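Local coordinates for extracellular solute-binding protein, family 3 (Methylophaga aminisulfidivorans MP, PDB 5SV6) that is of unknown function but has a periplasmic binding protein-like architecture and is probably linked to the methanol dehydrogenase system, at residues Y124-A129 with W215-A220; F130-D135 with P229-V234; S235-P240 with R248-Q253. One frame throughout, in Å; residues are numbered along the deposited sequence.

In the fold
Of the segments in contact, those on strand 118-133 come first: residues 124-129 go to contact 1, residues 130-135, its end and the loop beyond, to contact 2. The chain then runs through helices 146-149, 161-168, 172-180 and 197-206 before strand 211-215 returns to close contact 1 at the start of helix 216-224. Strand 230-234 follows that helix and closes contact 2, so the two long loops cross instead of nesting. Contact 3 comes after both in series, a short hairpin between 235-240 and 248-253. All three reach the same mixed sheet. Contacts 1 and 2 meet at Ala-129 and Ala-219, and a salt bridge from Lys-125 to Glu-237 ties contact 1 to contact 3.

Contact 1: residues Y124-A129 with W215-A220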
ATOM      1  N   TYR A 124       0.764  12.279  -0.767  1.00  9.58           N
ATOM      2  CA  TYR A 124       1.960  11.799  -0.060  1.00 11.77           C
ATOM      3  C   TYR A 124       2.831  10.909  -0.920  1.00  9.96           C
ATOM      4  O   TYR A 124       2.438  10.486  -1.997  1.00  9.28           O
ATOM      5  CB  TYR A 124       1.633  11.083   1.263  1.00  9.32           C
ATOM      6  CG  TYR A 124       0.894   9.748   1.166  1.00 10.45           C
ATOM      7  CD1 TYR A 124       1.511   8.558   1.547  1.00 11.09           C
ATOM      8  CD2 TYR A 124      -0.426   9.689   0.744  1.00  9.14           C
ATOM      9  CE1 TYR A 124       0.835   7.340   1.479  1.00  9.54           C
ATOM     10  CE2 TYR A 124      -1.114   8.485   0.683  1.00  8.70           C
ATOM     11  CZ  TYR A 124      -0.480   7.314   1.054  1.00 11.45           C
ATOM     12  OH  TYR A 124      -1.175   6.120   0.998  1.00 11.17           O
ATOM     13  N   LYS A 125       4.008  10.603  -0.402  1.00 10.06           N
ATOM     14  CA  LYS A 125       4.905   9.658  -1.046  1.00 10.44           C
ATOM     15  C   LYS A 125       5.415   8.699   0.028  1.00 10.45           C
ATOM     16  O   LYS A 125       5.785   9.113   1.133  1.00 10.77           O
ATOM     17  CB  LYS A 125       6.062  10.418  -1.708  1.00 10.51           C
ATOM     18  CG  LYS A 125       7.040   9.561  -2.542  1.00  9.89           C
ATOM     19  CD  LYS A 125       8.167  10.456  -3.082  1.00 12.38           C
ATOM     20  CE  LYS A 125       9.174   9.669  -3.908  1.00 13.39           C
ATOM     21  NZ  LYS A 125      10.181  10.568  -4.527  1.00 14.45           N
ATOM     22  N   SER A 126       5.409   7.409  -0.274  1.00 10.20           N
ATOM     23  CA  SER A 126       5.987   6.451   0.662  1.00  8.75           C
ATOM     24  C   SER A 126       6.742   5.392  -0.122  1.00  8.99           C
ATOM     25  O   SER A 126       6.937   5.533  -1.321  1.00  7.80           O
ATOM     26  CB  SER A 126       4.906   5.835   1.556  1.00  8.65           C
ATOM     27  OG  SER A 126       5.496   5.194   2.671  1.00 10.97           O
ATOM     28  N   GLY A 127       7.204   4.354   0.558  1.00  9.59           N
ATOM     29  CA  GLY A 127       7.958   3.322  -0.125  1.00 10.42           C
ATOM     30  C   GLY A 127       7.781   1.947   0.475  1.00  8.78           C
ATOM     31  O   GLY A 127       7.239   1.800   1.572  1.00  9.08           O
ATOM     32  N   TYR A 128       8.220   0.940  -0.274  1.00  8.71           N
ATOM     33  CA  TYR A 128       8.351  -0.416   0.233  1.00  8.90           C
ATOM     34  C   TYR A 128       9.457  -0.381   1.274  1.00  8.99           C
ATOM     35  O   TYR A 128      10.367   0.431   1.174  1.00  8.67           O
ATOM     36  CB  TYR A 128       8.691  -1.383  -0.918  1.00  9.61           C
ATOM     37  CG  TYR A 128       7.470  -1.683  -1.746  1.00  9.49           C
ATOM     38  CD1 TYR A 128       7.029  -0.792  -2.712  1.00 11.57           C
ATOM     39  CD2 TYR A 128       6.724  -2.835  -1.522  1.00 11.74           C
ATOM     40  CE1 TYR A 128       5.881  -1.040  -3.438  1.00 11.49           C
ATOM     41  CE2 TYR A 128       5.584  -3.095  -2.246  1.00 10.99           C
ATOM     42  CZ  TYR A 128       5.164  -2.193  -3.200  1.00 13.81           C
ATOM     43  OH  TYR A 128       4.021  -2.448  -3.924  1.00 13.80           O
ATOM     44  N   ALA A 129       9.361  -1.244   2.282  1.00  8.61           N
ATOM     45  CA  ALA A 129      10.304  -1.217   3.400  1.00  9.56           C
ATOM     46  C   ALA A 129      10.671  -2.613   3.887  1.00  8.62           C
ATOM     47  O   ALA A 129       9.832  -3.511   3.894  1.00  8.53           O
ATOM     48  CB  ALA A 129       9.729  -0.400   4.568  1.00  8.38           C
ATOM     49  N   TRP A 215       4.949  -2.732   1.226  1.00  9.09           N
ATOM     50  CA  TRP A 215       4.558  -1.337   1.036  1.00  9.54           C
ATOM     51  C   TRP A 215       4.253  -0.732   2.410  1.00  9.13           C
ATOM     52  O   TRP A 215       3.370  -1.202   3.118  1.00 10.22           O
ATOM     53  CB  TRP A 215       3.327  -1.268   0.112  1.00 10.23           C
ATOM     54  CG  TRP A 215       2.704   0.085  -0.094  1.00 10.31           C
ATOM     55  CD1 TRP A 215       1.416   0.446   0.200  1.00 10.73           C
ATOM     56  CD2 TRP A 215       3.315   1.239  -0.687  1.00 11.11           C
ATOM     57  NE1 TRP A 215       1.192   1.749  -0.170  1.00 10.72           N
ATOM     58  CE2 TRP A 215       2.344   2.264  -0.704  1.00 10.53           C
ATOM     59  CE3 TRP A 215       4.587   1.509  -1.197  1.00  9.41           C
ATOM     60  CZ2 TRP A 215       2.612   3.541  -1.198  1.00 10.01           C
ATOM     61  CZ3 TRP A 215       4.848   2.773  -1.695  1.00  9.92           C
ATOM     62  CH2 TRP A 215       3.866   3.774  -1.694  1.00 10.11           C
ATOM     63  N   ALA A 216       4.999   0.300   2.789  1.00  7.93           N
ATOM     64  CA  ALA A 216       4.958   0.784   4.174  1.00  8.79           C
ATOM     65  C   ALA A 216       3.574   1.210   4.700  1.00  8.60           C
ATOM     66  O   ALA A 216       3.230   0.888   5.831  1.00  8.66           O
ATOM     67  CB  ALA A 216       6.020   1.868   4.422  1.00  9.47           C
ATOM     68  N   PRO A 217       2.771   1.919   3.888  1.00  9.98           N
ATOM     69  CA  PRO A 217       1.435   2.254   4.406  1.00  8.97           C
ATOM     70  C   PRO A 217       0.582   1.037   4.811  1.00 10.94           C
ATOM     71  O   PRO A 217      -0.253   1.160   5.714  1.00 11.03           O
ATOM     72  CB  PRO A 217       0.797   3.018   3.237  1.00  7.63           C
ATOM     73  CG  PRO A 217       1.964   3.690   2.586  1.00 10.22           C
ATOM     74  CD  PRO A 217       3.072   2.657   2.645  1.00  9.98           C
ATOM     75  N   GLU A 218       0.801  -0.105   4.165  1.00 10.42           N
ATOM     76  CA  GLU A 218       0.093  -1.353   4.484  1.00 12.60           C
ATOM     77  C   GLU A 218       0.547  -1.964   5.799  1.00 10.76           C
ATOM     78  O   GLU A 218      -0.211  -2.674   6.455  1.00 12.59           O
ATOM     79  CB  GLU A 218       0.375  -2.398   3.408  1.00 13.77           C
ATOM     80  CG  GLU A 218      -0.736  -2.631   2.469  1.00 19.53           C
ATOM     81  CD  GLU A 218      -0.275  -3.307   1.200  1.00 18.42           C
ATOM     82  OE1 GLU A 218       0.624  -4.187   1.267  1.00 23.48           O
ATOM     83  OE2 GLU A 218      -0.802  -2.936   0.136  1.00 21.74           O
ATOM     84  N   ALA A 219       1.809  -1.734   6.151  1.00  8.67           N
ATOM     85  CA  ALA A 219       2.415  -2.432   7.273  1.00 11.27           C
ATOM     86  C   ALA A 219       2.486  -1.594   8.539  1.00 11.33           C
ATOM     87  O   ALA A 219       2.558  -2.144   9.630  1.00 10.34           O
ATOM     88  CB  ALA A 219       3.806  -2.929   6.908  1.00 11.24           C
ATOM     89  N   ALA A 220       2.448  -0.273   8.379  1.00  8.06           N
ATOM     90  CA  ALA A 220       2.862   0.659   9.437  1.00 11.00           C
ATOM     91  C   ALA A 220       2.197   0.469  10.796  1.00 13.52           C
ATOM     92  O   ALA A 220       2.887   0.418  11.812  1.00 12.02           O
ATOM     93  CB  ALA A 220       2.720   2.114   8.969  1.00  9.10           C
TER
HETATM   94  O   HOH W   1      -0.874   3.644   0.106  1.00 13.62           O
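The amide N of Ala-216 donates to Gly-127 O across 3.0 Å. Ala-216 CB also lies against that oxygen. Beside this bond the Trp-215 side chain runs back along strand 124-129, with CG anti to the backbone N (chi1 174°). The far rim of the indole thereby reaches the strand backbone: CZ3 is 3.5 Å from Gly-127 CA and equally near Ser-126 O. The Tyr-128 side chain crosses that of Trp-215 at about a right angle, but the ring planes are inclined at 53°, an oblique pair. Trp-215 CB sits over the face of the phenol ring, 4.0 Å from its centroid, as a CH-pi contact, while Tyr-128 CE1 touches Trp-215 CE3 at 3.6 Å. Tyr-128 and Trp-215 form an antiparallel non-hydrogen-bonded pair, the point where strand 211-215 leaves the mixed sheet of this periplasmic binding protein-like fold and turns into helix 216-224. The helix starts across the strand at 72° and puts Ala-216 and Pro-217 against it. Pro-217 CD lies over a face of the indole and also packs 3.5 Å from Ser-126 OG, whose hydrogen bond goes to Pro-289 O. Pro-217 CG comes in at the edge of the Tyr-124 ring, near its plane, 4.0 Å from CE1; Phe-66 of helix 66-77 touches both residues. One water bridges the two aromatic side chains at this end, accepting from Trp-215 NE1 in the indole plane at 2.8 Å and hydrogen-bonding to Tyr-124 OH.

Contact 2: residues F130-D135 with P229-V234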
ATOM      1  N   PHE A 130      11.928  -2.774   4.300  1.00  7.89           N
ATOM      2  CA  PHE A 130      12.389  -3.978   4.985  1.00  7.95           C
ATOM      3  C   PHE A 130      11.923  -3.956   6.425  1.00  9.59           C
ATOM      4  O   PHE A 130      12.065  -2.947   7.116  1.00 10.75           O
ATOM      5  CB  PHE A 130      13.912  -4.058   4.952  1.00  8.73           C
ATOM      6  CG  PHE A 130      14.471  -4.119   3.571  1.00 10.70           C
ATOM      7  CD1 PHE A 130      14.525  -5.329   2.887  1.00 10.07           C
ATOM      8  CD2 PHE A 130      14.921  -2.969   2.942  1.00 11.03           C
ATOM      9  CE1 PHE A 130      15.017  -5.389   1.600  1.00 10.27           C
ATOM     10  CE2 PHE A 130      15.426  -3.020   1.660  1.00 11.81           C
ATOM     11  CZ  PHE A 130      15.481  -4.231   0.990  1.00 11.11           C
ATOM     12  N   ILE A 131      11.354  -5.067   6.870  1.00  8.62           N
ATOM     13  CA  ILE A 131      10.820  -5.169   8.213  1.00  9.04           C
ATOM     14  C   ILE A 131      11.405  -6.412   8.880  1.00  8.89           C
ATOM     15  O   ILE A 131      11.194  -7.525   8.406  1.00 10.07           O
ATOM     16  CB  ILE A 131       9.284  -5.237   8.177  1.00  8.46           C
ATOM     17  CG1 ILE A 131       8.718  -3.902   7.668  1.00  7.64           C
ATOM     18  CG2 ILE A 131       8.727  -5.582   9.561  1.00 10.44           C
ATOM     19  CD1 ILE A 131       7.255  -3.951   7.214  1.00 10.53           C
ATOM     20  N   TYR A 132      12.142  -6.216   9.973  1.00  7.74           N
ATOM     21  CA  TYR A 132      12.871  -7.298  10.622  1.00  9.56           C
ATOM     22  C   TYR A 132      13.030  -7.036  12.125  1.00 12.05           C
ATOM     23  O   TYR A 132      12.798  -5.914  12.582  1.00 14.14           O
ATOM     24  CB  TYR A 132      14.235  -7.505   9.936  1.00 10.93           C
ATOM     25  CG  TYR A 132      15.090  -6.268   9.820  1.00 12.84           C
ATOM     26  CD1 TYR A 132      14.954  -5.409   8.745  1.00 13.88           C
ATOM     27  CD2 TYR A 132      16.056  -5.973  10.777  1.00 14.60           C
ATOM     28  CE1 TYR A 132      15.740  -4.269   8.632  1.00 14.86           C
ATOM     29  CE2 TYR A 132      16.846  -4.843  10.677  1.00 15.35           C
ATOM     30  CZ  TYR A 132      16.687  -3.996   9.601  1.00 19.69           C
ATOM     31  OH  TYR A 132      17.476  -2.870   9.490  1.00 21.82           O
ATOM     32  N   PRO A 133      13.403  -8.066  12.912  1.00 12.21           N
ATOM     33  CA  PRO A 133      13.444  -7.823  14.359  1.00 15.52           C
ATOM     34  C   PRO A 133      14.544  -6.848  14.745  1.00 14.24           C
ATOM     35  O   PRO A 133      15.645  -6.916  14.202  1.00 14.32           O
ATOM     36  CB  PRO A 133      13.740  -9.212  14.948  1.00 16.45           C
ATOM     37  CG  PRO A 133      13.261 -10.169  13.915  1.00 14.82           C
ATOM     38  CD  PRO A 133      13.606  -9.493  12.600  1.00 14.61           C
ATOM     39  N   ALA A 134      14.235  -5.932  15.652  1.00 14.79           N
ATOM     40  CA  ALA A 134      15.234  -4.987  16.115  1.00 18.18           C
ATOM     41  C   ALA A 134      16.120  -5.705  17.119  1.00 20.88           C
ATOM     42  O   ALA A 134      15.755  -6.778  17.618  1.00 21.31           O
ATOM     43  CB  ALA A 134      14.571  -3.775  16.748  1.00 20.54           C
ATOM     44  N   ASP A 135      17.284  -5.127  17.394  1.00 24.31           N
ATOM     45  CA  ASP A 135      18.170  -5.603  18.455  1.00 24.98           C
ATOM     46  C   ASP A 135      18.739  -7.001  18.197  1.00 26.98           C
ATOM     47  O   ASP A 135      19.129  -7.702  19.136  1.00 25.87           O
ATOM     48  CB  ASP A 135      17.454  -5.567  19.814  1.00 28.00           C
ATOM     49  CG  ASP A 135      16.899  -4.193  20.146  1.00 29.35           C
ATOM     50  OD1 ASP A 135      17.673  -3.213  20.097  1.00 30.81           O
ATOM     51  OD2 ASP A 135      15.684  -4.090  20.437  1.00 33.60           O
ATOM     52  N   PRO A 229       9.814  -5.824  19.218  1.00 20.10           N
ATOM     53  CA  PRO A 229      10.232  -4.587  18.551  1.00 19.48           C
ATOM     54  C   PRO A 229      10.724  -4.878  17.136  1.00 16.59           C
ATOM     55  O   PRO A 229      11.556  -5.763  16.957  1.00 16.40           O
ATOM     56  CB  PRO A 229      11.397  -4.094  19.418  1.00 18.21           C
ATOM     57  CG  PRO A 229      11.228  -4.778  20.730  1.00 21.76           C
ATOM     58  CD  PRO A 229      10.625  -6.110  20.412  1.00 21.42           C
ATOM     59  N   LEU A 230      10.209  -4.143  16.156  1.00 15.40           N
ATOM     60  CA  LEU A 230      10.613  -4.344  14.769  1.00 16.14           C
ATOM     61  C   LEU A 230      11.261  -3.088  14.220  1.00 15.03           C
ATOM     62  O   LEU A 230      10.960  -1.975  14.655  1.00 15.19           O
ATOM     63  CB  LEU A 230       9.404  -4.704  13.899  1.00 12.32           C
ATOM     64  CG  LEU A 230       8.603  -5.956  14.276  1.00 16.02           C
ATOM     65  CD1 LEU A 230       7.470  -6.166  13.277  1.00 13.20           C
ATOM     66  CD2 LEU A 230       9.480  -7.204  14.344  1.00 14.01           C
ATOM     67  N   LYS A 231      12.153  -3.273  13.260  1.00 12.99           N
ATOM     68  CA  LYS A 231      12.677  -2.165  12.493  1.00 14.47           C
ATOM     69  C   LYS A 231      11.940  -2.121  11.173  1.00 15.11           C
ATOM     70  O   LYS A 231      11.623  -3.169  10.606  1.00 12.90           O
ATOM     71  CB  LYS A 231      14.173  -2.349  12.227  1.00 18.00           C
ATOM     72  CG  LYS A 231      15.062  -1.993  13.409  1.00 22.82           C
ATOM     73  CD  LYS A 231      16.487  -1.682  12.947  1.00 28.06           C
ATOM     74  CE  LYS A 231      16.532  -0.404  12.115  1.00 23.14           C
ATOM     75  NZ  LYS A 231      17.926  -0.029  11.743  1.00 31.59           N
HETATM   76  N   MSE A 232      11.670  -0.913  10.687  1.00 13.66           N
HETATM   77  CA  MSE A 232      11.112  -0.728   9.354  1.00 11.40           C
HETATM   78  C   MSE A 232      11.989   0.256   8.575  1.00 14.35           C
HETATM   79  O   MSE A 232      11.995   1.459   8.846  1.00 14.39           O
HETATM   80  CB  MSE A 232       9.661  -0.234   9.432  1.00 11.75           C
HETATM   81  CG  MSE A 232       8.977  -0.143   8.064  1.00 13.38           C
HETATM   82 SE   MSE A 232       7.063   0.295   8.154  1.00 27.60          SE
HETATM   83  CE  MSE A 232       7.194   1.956   9.150  1.00 13.79           C
ATOM     84  N   VAL A 233      12.750  -0.265   7.624  1.00 10.91           N
ATOM     85  CA  VAL A 233      13.708   0.535   6.885  1.00 11.21           C
ATOM     86  C   VAL A 233      13.208   0.735   5.465  1.00 11.00           C
ATOM     87  O   VAL A 233      13.103  -0.227   4.706  1.00  9.36           O
ATOM     88  CB  VAL A 233      15.092  -0.157   6.852  1.00 11.41           C
ATOM     89  CG1 VAL A 233      16.082   0.660   6.033  1.00  9.86           C
ATOM     90  CG2 VAL A 233      15.612  -0.373   8.275  1.00 10.82           C
ATOM     91  N   VAL A 234      12.885   1.977   5.113  1.00 11.66           N
ATOM     92  CA  VAL A 234      12.340   2.272   3.792  1.00 11.56           C
ATOM     93  C   VAL A 234      13.395   2.123   2.695  1.00 11.87           C
ATOM     94  O   VAL A 234      14.523   2.616   2.837  1.00 11.43           O
ATOM     95  CB  VAL A 234      11.750   3.698   3.735  1.00 12.64           C
ATOM     96  CG1 VAL A 234      11.194   3.973   2.363  1.00 13.40           C
ATOM     97  CG2 VAL A 234      10.668   3.877   4.808  1.00 11.74           C
TER
HETATM   98  O   HOH W   2      19.923  -2.334  10.212  1.00 27.61           O
HETATM   99  O   HOH W   3      13.008  -7.789  18.334  1.00 19.60           O
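Tyr-132 and Lys-231 lie side by side and point the same way, the lysine's CB over one face of the phenol ring, 4.1 Å from its centroid and 18° off the normal. Tyr-132 CG stands between its own backbone N and carbonyl carbon (chi1 53°), which swings the ring over the neighbouring strand and brings OH 3.3 Å from Val-233 CG2. The lysine chain bends at its third torsion, and a water hydrogen-bonded to Tyr-132 OH at 2.6 Å accepts a weak bond from Lys-231 NZ. Strands 118-133 and 230-234 pair antiparallel here in the mixed sheet. Phe-130 with Val-233 and Tyr-132 with Lys-231 are the hydrogen-bonded pairs; in the second, Lys-231 N donates to Tyr-132 O at 2.8 Å. The opposite sheet face carries Ile-131 and Met-232, a selenomethionine, as a non-hydrogen-bonded pair. Their side chains run alongside each other, Ile-131 CG1 against Met-232 CG at 3.8 Å, and both touch Val-223 of helix 216-224. Leu-230 crosses Ile-131 at a slant, Leu-230 CD1 to Ile-131 CG2 at 4.0 Å, and packs on helix 197-206 as well. Beyond the strand ends Ala-134 N still bonds to Pro-229 O at 3.0 Å, and a water donates to both Pro-229 O and Ala-134 O. Ala-134 CB rests 3.8 Å from Lys-231 CG.

Contact 3: residues S235-P240 with R248-Q253; sequences SEEIAP and RQQFEQ
A beta hairpin joins strand 238-239 to strand 247-257, which goes on into the mixed sheet of this binding-protein-like fold, and side chains do much of the pairing here. Ile-238 and Arg-248 form an antiparallel non-hydrogen-bonded pair; next to it Gln-249 N donates to Glu-237 O at 2.7 Å. The Gln-250 side chain, extended beyond CG, crosses Glu-237 at about a right angle and reaches past it, so that NE2 gives Ser-235 O a 2.8 Å bond lying in both the amide plane and the carbonyl plane. Its flat amide also packs against the backbone of Glu-237, CD being 3.6 Å from Glu-237 CA. With an alanine in place of Gln-250, Ser-235 O would probably lose this donor and a gap would open beside Glu-237, leaving the loop at 235-237 less restrained. Glu-237 and Arg-248 run side by side in the same direction, but their carboxylate and guanidinium planes stand 89° apart. Arg-248 NH1 meets OE2 of Glu-237 on its anti side in a salt bridge of 2.9 Å, and the same carboxylate oxygen takes Lys-125 NZ as a second charged partner. NH1 also donates to Gln-250 O, which lies in the guanidinium plane; two acceptors thus hold the group's rotation, and the bend at the arginine's third torsion (chi3 -76°) folds it back toward them. Ser-235 CB packs on Gln-249 CB at 3.6 Å, while Ser-235 OG bonds to His-213. The Gln-249 amide has its partners in Val-247 O and Trp-143 NE1, and its NE2 lies 3.8 Å from Ala-239 CB. Over one face of the guanidinium, toward its rim, sits Ile-238 CD1, 4.0 Å from Arg-248 CZ.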
ATOM      1  N   SER A 235      13.033   1.444   1.607  1.00  9.65           N
ATOM      2  CA  SER A 235      13.973   1.217   0.506  1.00 11.17           C
ATOM      3  C   SER A 235      14.387   2.513  -0.178  1.00 12.59           C
ATOM      4  O   SER A 235      13.714   3.533  -0.051  1.00 10.11           O
ATOM      5  CB  SER A 235      13.372   0.290  -0.554  1.00 11.68           C
ATOM      6  OG  SER A 235      13.592  -1.067  -0.239  1.00 12.41           O
ATOM      7  N   GLU A 236      15.501   2.450  -0.903  1.00 11.38           N
ATOM      8  CA  GLU A 236      15.942   3.546  -1.757  1.00 15.34           C
ATOM      9  C   GLU A 236      14.923   3.734  -2.885  1.00 16.26           C
ATOM     10  O   GLU A 236      14.231   2.784  -3.259  1.00 15.34           O
ATOM     11  CB  GLU A 236      17.353   3.255  -2.306  1.00 15.95           C
ATOM     12  CG  GLU A 236      18.451   3.387  -1.237  1.00 20.50           C
ATOM     13  CD  GLU A 236      19.777   2.714  -1.617  1.00 21.11           C
ATOM     14  OE1 GLU A 236      19.924   2.241  -2.764  1.00 21.24           O
ATOM     15  OE2 GLU A 236      20.673   2.650  -0.748  1.00 23.58           O
ATOM     16  N   GLU A 237      14.830   4.948  -3.425  1.00 16.17           N
ATOM     17  CA  GLU A 237      13.822   5.247  -4.458  1.00 14.96           C
ATOM     18  C   GLU A 237      13.907   4.314  -5.663  1.00 15.68           C
ATOM     19  O   GLU A 237      12.893   3.783  -6.127  1.00 12.74           O
ATOM     20  CB  GLU A 237      13.906   6.710  -4.920  1.00 15.49           C
ATOM     21  CG  GLU A 237      12.835   7.087  -5.957  1.00 15.55           C
ATOM     22  CD  GLU A 237      12.642   8.587  -6.107  1.00 18.11           C
ATOM     23  OE1 GLU A 237      13.604   9.345  -5.869  1.00 19.90           O
ATOM     24  OE2 GLU A 237      11.518   9.011  -6.456  1.00 19.38           O
ATOM     25  N   ILE A 238      15.120   4.122  -6.175  1.00 14.48           N
ATOM     26  CA  ILE A 238      15.333   3.238  -7.315  1.00 16.30           C
ATOM     27  C   ILE A 238      16.400   2.206  -6.976  1.00 17.11           C
ATOM     28  O   ILE A 238      17.552   2.560  -6.734  1.00 17.73           O
ATOM     29  CB  ILE A 238      15.798   4.033  -8.555  1.00 18.77           C
ATOM     30  CG1 ILE A 238      14.879   5.234  -8.800  1.00 19.91           C
ATOM     31  CG2 ILE A 238      15.864   3.136  -9.789  1.00 19.50           C
ATOM     32  CD1 ILE A 238      13.487   4.864  -9.236  1.00 17.25           C
ATOM     33  N   ALA A 239      16.020   0.934  -6.944  1.00 16.31           N
ATOM     34  CA  ALA A 239      16.984  -0.134  -6.689  1.00 18.80           C
ATOM     35  C   ALA A 239      17.637  -0.602  -7.985  1.00 18.87           C
ATOM     36  O   ALA A 239      16.939  -0.929  -8.954  1.00 15.49           O
ATOM     37  CB  ALA A 239      16.323  -1.310  -5.975  1.00 18.31           C
ATOM     38  N   PRO A 240      18.980  -0.635  -8.003  1.00 18.21           N
ATOM     39  CA  PRO A 240      19.747  -1.069  -9.179  1.00 21.48           C
ATOM     40  C   PRO A 240      19.622  -2.563  -9.419  1.00 22.35           C
ATOM     41  O   PRO A 240      19.438  -3.319  -8.472  1.00 22.92           O
ATOM     42  CB  PRO A 240      21.197  -0.718  -8.808  1.00 22.28           C
ATOM     43  CG  PRO A 240      21.206  -0.664  -7.329  1.00 22.68           C
ATOM     44  CD  PRO A 240      19.857  -0.129  -6.934  1.00 18.85           C
ATOM     45  N   ARG A 248      11.863   0.904  -9.175  1.00 12.18           N
ATOM     46  CA  ARG A 248      11.317   1.911  -8.267  1.00 12.79           C
ATOM     47  C   ARG A 248      10.718   1.274  -7.014  1.00 12.05           C
ATOM     48  O   ARG A 248       9.970   0.304  -7.108  1.00 13.35           O
ATOM     49  CB  ARG A 248      10.255   2.753  -8.991  1.00 14.08           C
ATOM     50  CG  ARG A 248       9.569   3.792  -8.113  1.00 13.40           C
ATOM     51  CD  ARG A 248       8.722   4.758  -8.948  1.00 16.35           C
ATOM     52  NE  ARG A 248       9.568   5.725  -9.639  1.00 15.64           N
ATOM     53  CZ  ARG A 248      10.056   6.821  -9.062  1.00 18.75           C
ATOM     54  NH1 ARG A 248       9.778   7.094  -7.786  1.00 15.06           N
ATOM     55  NH2 ARG A 248      10.823   7.647  -9.760  1.00 14.49           N
ATOM     56  N   GLN A 249      11.058   1.811  -5.846  1.00 12.61           N
ATOM     57  CA  GLN A 249      10.541   1.287  -4.574  1.00 10.42           C
ATOM     58  C   GLN A 249       9.715   2.328  -3.827  1.00 10.96           C
ATOM     59  O   GLN A 249       9.107   2.016  -2.801  1.00  9.85           O
ATOM     60  CB  GLN A 249      11.696   0.868  -3.666  1.00 11.07           C
ATOM     61  CG  GLN A 249      12.792   0.103  -4.365  1.00 16.37           C
ATOM     62  CD  GLN A 249      12.477  -1.360  -4.508  1.00 15.87           C
ATOM     63  OE1 GLN A 249      12.180  -2.035  -3.525  1.00 15.93           O
ATOM     64  NE2 GLN A 249      12.551  -1.870  -5.739  1.00 15.25           N
ATOM     65  N   GLN A 250       9.725   3.563  -4.326  1.00  9.91           N
ATOM     66  CA  GLN A 250       9.005   4.673  -3.698  1.00 10.34           C
ATOM     67  C   GLN A 250       8.000   5.257  -4.685  1.00 11.37           C
ATOM     68  O   GLN A 250       8.328   5.469  -5.846  1.00  9.47           O
ATOM     69  CB  GLN A 250       9.982   5.767  -3.246  1.00 10.96           C
ATOM     70  CG  GLN A 250      10.924   5.347  -2.132  1.00  9.70           C
ATOM     71  CD  GLN A 250      11.891   6.454  -1.727  1.00 14.70           C
ATOM     72  OE1 GLN A 250      11.687   7.628  -2.048  1.00 12.02           O
ATOM     73  NE2 GLN A 250      12.929   6.087  -0.989  1.00 12.06           N
ATOM     74  N   PHE A 251       6.778   5.520  -4.222  1.00  9.24           N
ATOM     75  CA  PHE A 251       5.697   5.929  -5.124  1.00  9.99           C
ATOM     76  C   PHE A 251       4.863   7.079  -4.563  1.00  8.84           C
ATOM     77  O   PHE A 251       4.437   7.039  -3.403  1.00  8.37           O
ATOM     78  CB  PHE A 251       4.772   4.737  -5.415  1.00  9.31           C
ATOM     79  CG  PHE A 251       5.456   3.605  -6.142  1.00 11.37           C
ATOM     80  CD1 PHE A 251       5.359   3.496  -7.526  1.00 11.30           C
ATOM     81  CD2 PHE A 251       6.213   2.672  -5.447  1.00 10.33           C
ATOM     82  CE1 PHE A 251       6.011   2.475  -8.204  1.00 11.35           C
ATOM     83  CE2 PHE A 251       6.868   1.641  -6.118  1.00 10.83           C
ATOM     84  CZ  PHE A 251       6.764   1.542  -7.500  1.00 10.99           C
ATOM     85  N   GLU A 252       4.614   8.085  -5.399  1.00  9.67           N
ATOM     86  CA  GLU A 252       3.699   9.164  -5.044  1.00 11.12           C
ATOM     87  C   GLU A 252       2.268   8.644  -5.143  1.00  9.53           C
ATOM     88  O   GLU A 252       1.924   7.920  -6.081  1.00  8.96           O
ATOM     89  CB  GLU A 252       3.887  10.376  -5.963  1.00 11.57           C
ATOM     90  CG  GLU A 252       5.207  11.113  -5.745  1.00 14.12           C
ATOM     91  CD  GLU A 252       5.394  12.268  -6.715  1.00 21.93           C
ATOM     92  OE1 GLU A 252       4.705  12.302  -7.757  1.00 22.74           O
ATOM     93  OE2 GLU A 252       6.212  13.157  -6.423  1.00 26.45           O
ATOM     94  N   GLN A 253       1.435   9.011  -4.176  1.00  7.11           N
ATOM     95  CA  GLN A 253       0.043   8.561  -4.169  1.00  9.07           C
ATOM     96  C   GLN A 253      -0.938   9.709  -4.422  1.00  8.82           C
ATOM     97  O   GLN A 253      -0.779  10.798  -3.876  1.00  8.48           O
ATOM     98  CB  GLN A 253      -0.278   7.873  -2.842  1.00  8.91           C
ATOM     99  CG  GLN A 253       0.618   6.668  -2.564  1.00  9.37           C
ATOM    100  CD  GLN A 253       0.400   5.557  -3.568  1.00 11.48           C
ATOM    101  OE1 GLN A 253      -0.673   4.958  -3.613  1.00 10.01           O
ATOM    102  NE2 GLN A 253       1.408   5.297  -4.403  1.00 10.19           N
TER